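Local coordinates for cystalysin (Treponema denticola, PDB 1C7N), which belongs to the aminotransferase class I and II family of enzymes and binds pyridoxal-5'-phosphate, at residues 158-163 with 190-195; 168-173 with 184-189. All coordinates share one frame; numbering follows the deposited sequence.

Interaction 1 (158-163 with 190-195); sequences KLSKDK and KDIVLK
The flat group here is the I192 carbonyl, and the ammonium of K195 bridges it to S160. K195 NZ lies in the carbonyl plane, on a lone pair of I192 O, at 3.0 Å. The C=O...N angle is 128°. The same nitrogen donates across the contact to S160 OG at 2.7 Å. K195 thus folds back toward the I192 carbonyl, three residues earlier, before it reaches the other segment. Bends near chi3 61° and chi4 57° curl the chain and bring NZ round. S160 OG also bonds to E157 O, one turn earlier, so the hydroxyl is held from both helices. Helices 153-160 and 183-195 meet here on the outside of the seven-stranded sheet domain of this aminotransferase fold, near their C-terminal ends. The S160 and I192 CA atoms are 7.0 Å apart, the closest pair of CA atoms. The apolar part of the contact is small. The I192 CG2 branch lies against the serine side chain, 3.3 Å from S160 OG and 3.6 Å from S160 CB. I192 also packs on L156 and E157. K161 only brushes the lysine, with its CG 4.4 Å from K195 NZ.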
ATOM      1  N   LYS A 158      28.629 -24.303   2.337  1.00 26.41           N
ATOM      2  CA  LYS A 158      28.631 -24.785   3.707  1.00 26.27           C
ATOM      3  C   LYS A 158      27.329 -24.391   4.397  1.00 26.06           C
ATOM      4  O   LYS A 158      26.671 -25.221   5.019  1.00 25.26           O
ATOM      5  CB  LYS A 158      29.816 -24.200   4.475  1.00 26.87           C
ATOM      6  CG  LYS A 158      29.885 -24.643   5.924  1.00 28.32           C
ATOM      7  CD  LYS A 158      31.107 -24.066   6.607  1.00 30.72           C
ATOM      8  CE  LYS A 158      31.148 -24.442   8.079  1.00 32.58           C
ATOM      9  NZ  LYS A 158      32.334 -23.840   8.756  1.00 33.34           N
ATOM     10  N   LEU A 159      26.957 -23.122   4.273  1.00 25.49           N
ATOM     11  CA  LEU A 159      25.737 -22.622   4.898  1.00 25.56           C
ATOM     12  C   LEU A 159      24.471 -23.276   4.355  1.00 26.20           C
ATOM     13  O   LEU A 159      23.516 -23.487   5.096  1.00 26.05           O
ATOM     14  CB  LEU A 159      25.638 -21.105   4.722  1.00 24.94           C
ATOM     15  CG  LEU A 159      26.729 -20.254   5.380  1.00 24.21           C
ATOM     16  CD1 LEU A 159      26.586 -18.809   4.935  1.00 23.57           C
ATOM     17  CD2 LEU A 159      26.631 -20.371   6.897  1.00 24.17           C
ATOM     18  N   SER A 160      24.464 -23.594   3.065  1.00 27.09           N
ATOM     19  CA  SER A 160      23.298 -24.211   2.443  1.00 28.88           C
ATOM     20  C   SER A 160      23.052 -25.610   2.991  1.00 30.22           C
ATOM     21  O   SER A 160      21.931 -26.121   2.936  1.00 30.44           O
ATOM     22  CB  SER A 160      23.479 -24.294   0.925  1.00 28.93           C
ATOM     23  OG  SER A 160      24.480 -25.237   0.587  1.00 28.52           O
ATOM     24  N   LYS A 161      24.100 -26.229   3.517  1.00 31.33           N
ATOM     25  CA  LYS A 161      23.989 -27.570   4.069  1.00 32.73           C
ATOM     26  C   LYS A 161      23.366 -27.561   5.462  1.00 33.03           C
ATOM     27  O   LYS A 161      22.958 -28.607   5.968  1.00 33.41           O
ATOM     28  CB  LYS A 161      25.367 -28.237   4.099  1.00 33.71           C
ATOM     29  CG  LYS A 161      25.877 -28.638   2.718  1.00 34.76           C
ATOM     30  CD  LYS A 161      27.368 -28.366   2.559  1.00 37.02           C
ATOM     31  CE  LYS A 161      28.205 -29.068   3.620  1.00 38.51           C
ATOM     32  NZ  LYS A 161      29.645 -28.686   3.525  1.00 38.99           N
ATOM     33  N   ASP A 162      23.289 -26.382   6.075  1.00 33.20           N
ATOM     34  CA  ASP A 162      22.693 -26.246   7.404  1.00 32.53           C
ATOM     35  C   ASP A 162      21.172 -26.261   7.262  1.00 32.47           C
ATOM     36  O   ASP A 162      20.564 -25.293   6.808  1.00 31.61           O
ATOM     37  CB  ASP A 162      23.127 -24.936   8.066  1.00 33.00           C
ATOM     38  CG  ASP A 162      22.648 -24.822   9.507  1.00 33.66           C
ATOM     39  OD1 ASP A 162      21.710 -25.555   9.892  1.00 34.10           O
ATOM     40  OD2 ASP A 162      23.201 -23.986  10.254  1.00 33.84           O
ATOM     41  N   LYS A 163      20.580 -27.382   7.653  1.00 32.07           N
ATOM     42  CA  LYS A 163      19.142 -27.609   7.595  1.00 31.81           C
ATOM     43  C   LYS A 163      18.273 -26.492   8.169  1.00 30.76           C
ATOM     44  O   LYS A 163      17.155 -26.267   7.696  1.00 30.78           O
ATOM     45  CB  LYS A 163      18.817 -28.925   8.310  1.00 33.45           C
ATOM     46  CG  LYS A 163      19.596 -29.122   9.615  1.00 34.82           C
ATOM     47  CD  LYS A 163      21.083 -29.387   9.347  1.00 35.27           C
ATOM     48  CE  LYS A 163      21.930 -29.184  10.595  1.00 36.38           C
ATOM     49  NZ  LYS A 163      23.391 -29.309  10.304  1.00 36.58           N
ATOM     50  N   LYS A 190      23.245 -21.526  -8.349  1.00 22.25           N
ATOM     51  CA  LYS A 190      22.114 -22.374  -8.711  1.00 23.06           C
ATOM     52  C   LYS A 190      22.358 -23.813  -8.275  1.00 23.38           C
ATOM     53  O   LYS A 190      21.466 -24.462  -7.731  1.00 23.05           O
ATOM     54  CB  LYS A 190      21.871 -22.343 -10.223  1.00 24.08           C
ATOM     55  CG  LYS A 190      20.893 -23.414 -10.705  1.00 24.86           C
ATOM     56  CD  LYS A 190      20.777 -23.432 -12.220  1.00 26.28           C
ATOM     57  CE  LYS A 190      22.108 -23.764 -12.886  1.00 28.31           C
ATOM     58  NZ  LYS A 190      22.553 -25.176 -12.675  1.00 28.07           N
ATOM     59  N   ASP A 191      23.567 -24.312  -8.520  1.00 23.75           N
ATOM     60  CA  ASP A 191      23.904 -25.679  -8.140  1.00 23.72           C
ATOM     61  C   ASP A 191      23.822 -25.868  -6.631  1.00 23.01           C
ATOM     62  O   ASP A 191      23.277 -26.866  -6.154  1.00 23.46           O
ATOM     63  CB  ASP A 191      25.305 -26.056  -8.637  1.00 23.84           C
ATOM     64  CG  ASP A 191      25.364 -26.218 -10.144  1.00 25.13           C
ATOM     65  OD1 ASP A 191      24.303 -26.455 -10.770  1.00 26.27           O
ATOM     66  OD2 ASP A 191      26.473 -26.122 -10.705  1.00 25.61           O
ATOM     67  N   ILE A 192      24.363 -24.912  -5.884  1.00 22.11           N
ATOM     68  CA  ILE A 192      24.331 -24.975  -4.430  1.00 22.08           C
ATOM     69  C   ILE A 192      22.882 -24.979  -3.936  1.00 21.45           C
ATOM     70  O   ILE A 192      22.528 -25.714  -3.011  1.00 20.70           O
ATOM     71  CB  ILE A 192      25.068 -23.763  -3.805  1.00 22.78           C
ATOM     72  CG1 ILE A 192      26.551 -23.804  -4.179  1.00 22.47           C
ATOM     73  CG2 ILE A 192      24.890 -23.762  -2.290  1.00 22.84           C
ATOM     74  CD1 ILE A 192      27.350 -22.639  -3.637  1.00 20.42           C
ATOM     75  N   VAL A 193      22.043 -24.161  -4.563  1.00 20.50           N
ATOM     76  CA  VAL A 193      20.639 -24.074  -4.174  1.00 20.30           C
ATOM     77  C   VAL A 193      19.856 -25.351  -4.462  1.00 21.28           C
ATOM     78  O   VAL A 193      19.161 -25.862  -3.585  1.00 22.38           O
ATOM     79  CB  VAL A 193      19.934 -22.895  -4.878  1.00 18.56           C
ATOM     80  CG1 VAL A 193      18.432 -22.937  -4.596  1.00 16.69           C
ATOM     81  CG2 VAL A 193      20.522 -21.576  -4.383  1.00 16.48           C
ATOM     82  N   LEU A 194      19.960 -25.858  -5.688  1.00 22.34           N
ATOM     83  CA  LEU A 194      19.249 -27.073  -6.079  1.00 23.74           C
ATOM     84  C   LEU A 194      19.739 -28.298  -5.308  1.00 24.44           C
ATOM     85  O   LEU A 194      19.015 -29.284  -5.166  1.00 24.29           O
ATOM     86  CB  LEU A 194      19.407 -27.314  -7.581  1.00 24.51           C
ATOM     87  CG  LEU A 194      18.859 -26.228  -8.512  1.00 24.88           C
ATOM     88  CD1 LEU A 194      19.103 -26.631  -9.956  1.00 25.21           C
ATOM     89  CD2 LEU A 194      17.372 -26.021  -8.252  1.00 25.15           C
ATOM     90  N   LYS A 195      20.971 -28.217  -4.813  1.00 25.27           N
ATOM     91  CA  LYS A 195      21.605 -29.284  -4.043  1.00 26.92           C
ATOM     92  C   LYS A 195      21.083 -29.349  -2.609  1.00 27.51           C
ATOM     93  O   LYS A 195      21.193 -30.381  -1.941  1.00 28.50           O
ATOM     94  CB  LYS A 195      23.118 -29.059  -4.026  1.00 28.09           C
ATOM     95  CG  LYS A 195      23.856 -29.711  -2.870  1.00 29.03           C
ATOM     96  CD  LYS A 195      25.237 -29.081  -2.674  1.00 30.96           C
ATOM     97  CE  LYS A 195      25.134 -27.591  -2.342  1.00 30.39           C
ATOM     98  NZ  LYS A 195      24.304 -27.318  -1.129  1.00 29.40           N
TER

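Interaction 2 (168-173 with 184-189); sequences LLFCSP and DELQKI
No polar bond crosses between L168 and F170 on the strand and L186 and I189 on the helix. E185 OE1, on the same helix but outside the contact, is gripped twice. It takes a salt bridge from R179 and a hydrogen bond from the backbone N of K182. These bonds tie the carboxylate to the chain just ahead of the helix. The contact itself is apolar and buried. The F170 ring reaches from the strand toward the helix, with CG anti to the backbone N (chi1 -158°). I189 comes from the opposite direction. Its CD1 methyl sits 3.7 Å from F170 CZ and 3.8 Å from F170 CE1. L186 CD2 lies 4.0 Å from F170 CE2, on the same side of the ring plane as the I189 methyl but farther round the rim. Both methyls approach the ring obliquely. The extended chi2 of I189 (176°) carries CD1 out to the ring. Its other branch, CG2, serves a second neighbour and lies 3.7 Å from L168 CD2. The L168 and I189 side chains cross at about a right angle. I189 therefore spans both strand residues. The rings of W181 and F219 also meet F170. Strand 168-171 and helix 184-189 run nearly antiparallel, at 172°, with axes 12.8 Å apart at closest approach. At the end of the strand, C171 touches pyridoxal-5'-phosphate, and a cis peptide bond follows between S172 and P173. L168 and F170 bond through their backbones to W201, in the next strand. The arrangement is a beta-alpha-beta unit, made of strand 165-171, helix 183-195 and strand 199-203, in the large sheet of a PLP-dependent aminotransferase fold.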
ATOM      1  N   LEU A 168      17.781 -18.368   0.663  1.00 19.29           N
ATOM      2  CA  LEU A 168      18.844 -17.455   0.282  1.00 18.48           C
ATOM      3  C   LEU A 168      18.204 -16.171  -0.242  1.00 17.91           C
ATOM      4  O   LEU A 168      17.537 -16.180  -1.278  1.00 18.40           O
ATOM      5  CB  LEU A 168      19.717 -18.072  -0.814  1.00 18.86           C
ATOM      6  CG  LEU A 168      20.711 -17.113  -1.481  1.00 18.63           C
ATOM      7  CD1 LEU A 168      21.637 -16.523  -0.425  1.00 18.79           C
ATOM      8  CD2 LEU A 168      21.514 -17.852  -2.546  1.00 18.10           C
ATOM      9  N   LEU A 169      18.391 -15.078   0.490  1.00 17.48           N
ATOM     10  CA  LEU A 169      17.855 -13.781   0.086  1.00 16.71           C
ATOM     11  C   LEU A 169      18.956 -13.133  -0.751  1.00 15.69           C
ATOM     12  O   LEU A 169      19.966 -12.675  -0.222  1.00 16.56           O
ATOM     13  CB  LEU A 169      17.535 -12.939   1.323  1.00 16.04           C
ATOM     14  CG  LEU A 169      16.834 -11.593   1.122  1.00 16.23           C
ATOM     15  CD1 LEU A 169      15.643 -11.745   0.180  1.00 14.57           C
ATOM     16  CD2 LEU A 169      16.384 -11.062   2.480  1.00 15.37           C
ATOM     17  N   PHE A 170      18.732 -13.090  -2.060  1.00 14.89           N
ATOM     18  CA  PHE A 170      19.705 -12.577  -3.015  1.00 12.98           C
ATOM     19  C   PHE A 170      19.382 -11.199  -3.600  1.00 12.73           C
ATOM     20  O   PHE A 170      18.227 -10.891  -3.891  1.00 11.94           O
ATOM     21  CB  PHE A 170      19.828 -13.602  -4.147  1.00 13.87           C
ATOM     22  CG  PHE A 170      21.105 -13.513  -4.924  1.00 13.92           C
ATOM     23  CD1 PHE A 170      22.328 -13.751  -4.307  1.00 13.79           C
ATOM     24  CD2 PHE A 170      21.085 -13.213  -6.284  1.00 14.90           C
ATOM     25  CE1 PHE A 170      23.513 -13.695  -5.032  1.00 13.78           C
ATOM     26  CE2 PHE A 170      22.259 -13.155  -7.014  1.00 15.39           C
ATOM     27  CZ  PHE A 170      23.477 -13.397  -6.388  1.00 13.61           C
ATOM     28  N   CYS A 171      20.412 -10.376  -3.781  1.00 11.05           N
ATOM     29  CA  CYS A 171      20.228  -9.040  -4.355  1.00 12.41           C
ATOM     30  C   CYS A 171      20.957  -9.006  -5.700  1.00 12.58           C
ATOM     31  O   CYS A 171      22.177  -9.200  -5.756  1.00 12.02           O
ATOM     32  CB  CYS A 171      20.796  -7.971  -3.414  1.00 12.19           C
ATOM     33  SG  CYS A 171      20.247  -6.270  -3.752  1.00 12.83           S
ATOM     34  N   SER A 172      20.215  -8.759  -6.780  1.00 12.42           N
ATOM     35  CA  SER A 172      20.814  -8.755  -8.114  1.00 13.08           C
ATOM     36  C   SER A 172      20.100  -7.851  -9.124  1.00 12.86           C
ATOM     37  O   SER A 172      18.974  -8.150  -9.528  1.00 14.29           O
ATOM     38  CB  SER A 172      20.830 -10.198  -8.641  1.00 12.46           C
ATOM     39  OG  SER A 172      21.189 -10.260 -10.004  1.00 12.56           O
ATOM     40  N   PRO A 173      20.742  -6.743  -9.551  1.00 13.58           N
ATOM     41  CA  PRO A 173      22.076  -6.263  -9.169  1.00 12.32           C
ATOM     42  C   PRO A 173      22.181  -6.103  -7.656  1.00 12.34           C
ATOM     43  O   PRO A 173      21.169  -5.904  -6.976  1.00 10.98           O
ATOM     44  CB  PRO A 173      22.187  -4.931  -9.901  1.00 12.95           C
ATOM     45  CG  PRO A 173      21.379  -5.177 -11.144  1.00 14.75           C
ATOM     46  CD  PRO A 173      20.158  -5.869 -10.584  1.00 13.61           C
ATOM     47  N   ASP A 184      28.327 -17.352 -14.916  1.00 20.85           N
ATOM     48  CA  ASP A 184      29.033 -18.442 -14.250  1.00 20.81           C
ATOM     49  C   ASP A 184      28.817 -18.400 -12.744  1.00 20.02           C
ATOM     50  O   ASP A 184      28.730 -19.442 -12.092  1.00 18.38           O
ATOM     51  CB  ASP A 184      30.532 -18.384 -14.542  1.00 24.79           C
ATOM     52  CG  ASP A 184      31.256 -19.624 -14.062  1.00 28.36           C
ATOM     53  OD1 ASP A 184      32.500 -19.580 -13.928  1.00 32.88           O
ATOM     54  OD2 ASP A 184      30.578 -20.652 -13.827  1.00 30.58           O
ATOM     55  N   GLU A 185      28.742 -17.189 -12.197  1.00 18.52           N
ATOM     56  CA  GLU A 185      28.523 -17.006 -10.767  1.00 17.70           C
ATOM     57  C   GLU A 185      27.118 -17.498 -10.408  1.00 17.38           C
ATOM     58  O   GLU A 185      26.927 -18.191  -9.409  1.00 18.49           O
ATOM     59  CB  GLU A 185      28.673 -15.525 -10.396  1.00 17.65           C
ATOM     60  CG  GLU A 185      30.049 -14.944 -10.691  1.00 16.55           C
ATOM     61  CD  GLU A 185      30.135 -13.446 -10.413  1.00 15.84           C
ATOM     62  OE1 GLU A 185      29.340 -12.682 -11.002  1.00 13.74           O
ATOM     63  OE2 GLU A 185      31.006 -13.036  -9.613  1.00 13.69           O
ATOM     64  N   LEU A 186      26.137 -17.139 -11.231  1.00 16.50           N
ATOM     65  CA  LEU A 186      24.757 -17.558 -11.004  1.00 16.60           C
ATOM     66  C   LEU A 186      24.602 -19.073 -11.126  1.00 17.50           C
ATOM     67  O   LEU A 186      23.755 -19.668 -10.457  1.00 17.00           O
ATOM     68  CB  LEU A 186      23.809 -16.854 -11.986  1.00 15.72           C
ATOM     69  CG  LEU A 186      23.602 -15.350 -11.764  1.00 14.86           C
ATOM     70  CD1 LEU A 186      22.650 -14.790 -12.818  1.00 15.45           C
ATOM     71  CD2 LEU A 186      23.054 -15.111 -10.358  1.00 15.32           C
ATOM     72  N   GLN A 187      25.414 -19.693 -11.980  1.00 18.97           N
ATOM     73  CA  GLN A 187      25.370 -21.142 -12.168  1.00 19.59           C
ATOM     74  C   GLN A 187      25.839 -21.838 -10.898  1.00 20.55           C
ATOM     75  O   GLN A 187      25.199 -22.781 -10.430  1.00 20.88           O
ATOM     76  CB  GLN A 187      26.259 -21.562 -13.345  1.00 21.35           C
ATOM     77  CG  GLN A 187      25.710 -21.166 -14.714  1.00 23.49           C
ATOM     78  CD  GLN A 187      24.515 -22.009 -15.140  1.00 25.26           C
ATOM     79  OE1 GLN A 187      23.679 -21.565 -15.931  1.00 26.24           O
ATOM     80  NE2 GLN A 187      24.439 -23.235 -14.631  1.00 23.95           N
ATOM     81  N   LYS A 188      26.955 -21.371 -10.341  1.00 20.74           N
ATOM     82  CA  LYS A 188      27.504 -21.949  -9.117  1.00 21.43           C
ATOM     83  C   LYS A 188      26.508 -21.842  -7.969  1.00 21.77           C
ATOM     84  O   LYS A 188      26.367 -22.763  -7.165  1.00 21.70           O
ATOM     85  CB  LYS A 188      28.799 -21.243  -8.711  1.00 22.16           C
ATOM     86  CG  LYS A 188      30.056 -21.720  -9.417  1.00 23.85           C
ATOM     87  CD  LYS A 188      31.285 -21.175  -8.692  1.00 26.44           C
ATOM     88  CE  LYS A 188      32.582 -21.714  -9.267  1.00 27.92           C
ATOM     89  NZ  LYS A 188      33.760 -21.275  -8.452  1.00 29.64           N
ATOM     90  N   ILE A 189      25.827 -20.704  -7.886  1.00 21.46           N
ATOM     91  CA  ILE A 189      24.846 -20.502  -6.831  1.00 21.27           C
ATOM     92  C   ILE A 189      23.645 -21.407  -7.085  1.00 21.36           C
ATOM     93  O   ILE A 189      23.097 -21.992  -6.152  1.00 22.02           O
ATOM     94  CB  ILE A 189      24.380 -19.033  -6.768  1.00 20.08           C
ATOM     95  CG1 ILE A 189      25.590 -18.123  -6.541  1.00 20.08           C
ATOM     96  CG2 ILE A 189      23.354 -18.859  -5.638  1.00 18.93           C
ATOM     97  CD1 ILE A 189      25.264 -16.646  -6.554  1.00 20.20           C
TER

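In the fold
Both interactions use helix 183-195, at different places. Interaction 2 takes its earlier turns, which face the large sheet. Interaction 1 takes residues 190-195, which meet helix 153-160; the centre of interaction 1 lies about 25 Å from the centre of the chain. Interaction 2 is fully buried and made of hydrocarbon side chains. Its strand carries C171 of the pyridoxal-5'-phosphate pocket, and the F170 side chain is about 10 Å from the ligand. Interaction 1 is partly exposed, smaller, and built round one charged lysine. The two centres are 12 Å apart and the contacts touch, with V193 CG2 4.3 Å from L168 CD2. Interaction 2 is nested inside the loop that interaction 1 closes. Helix 153-160 leads into strand 165-171.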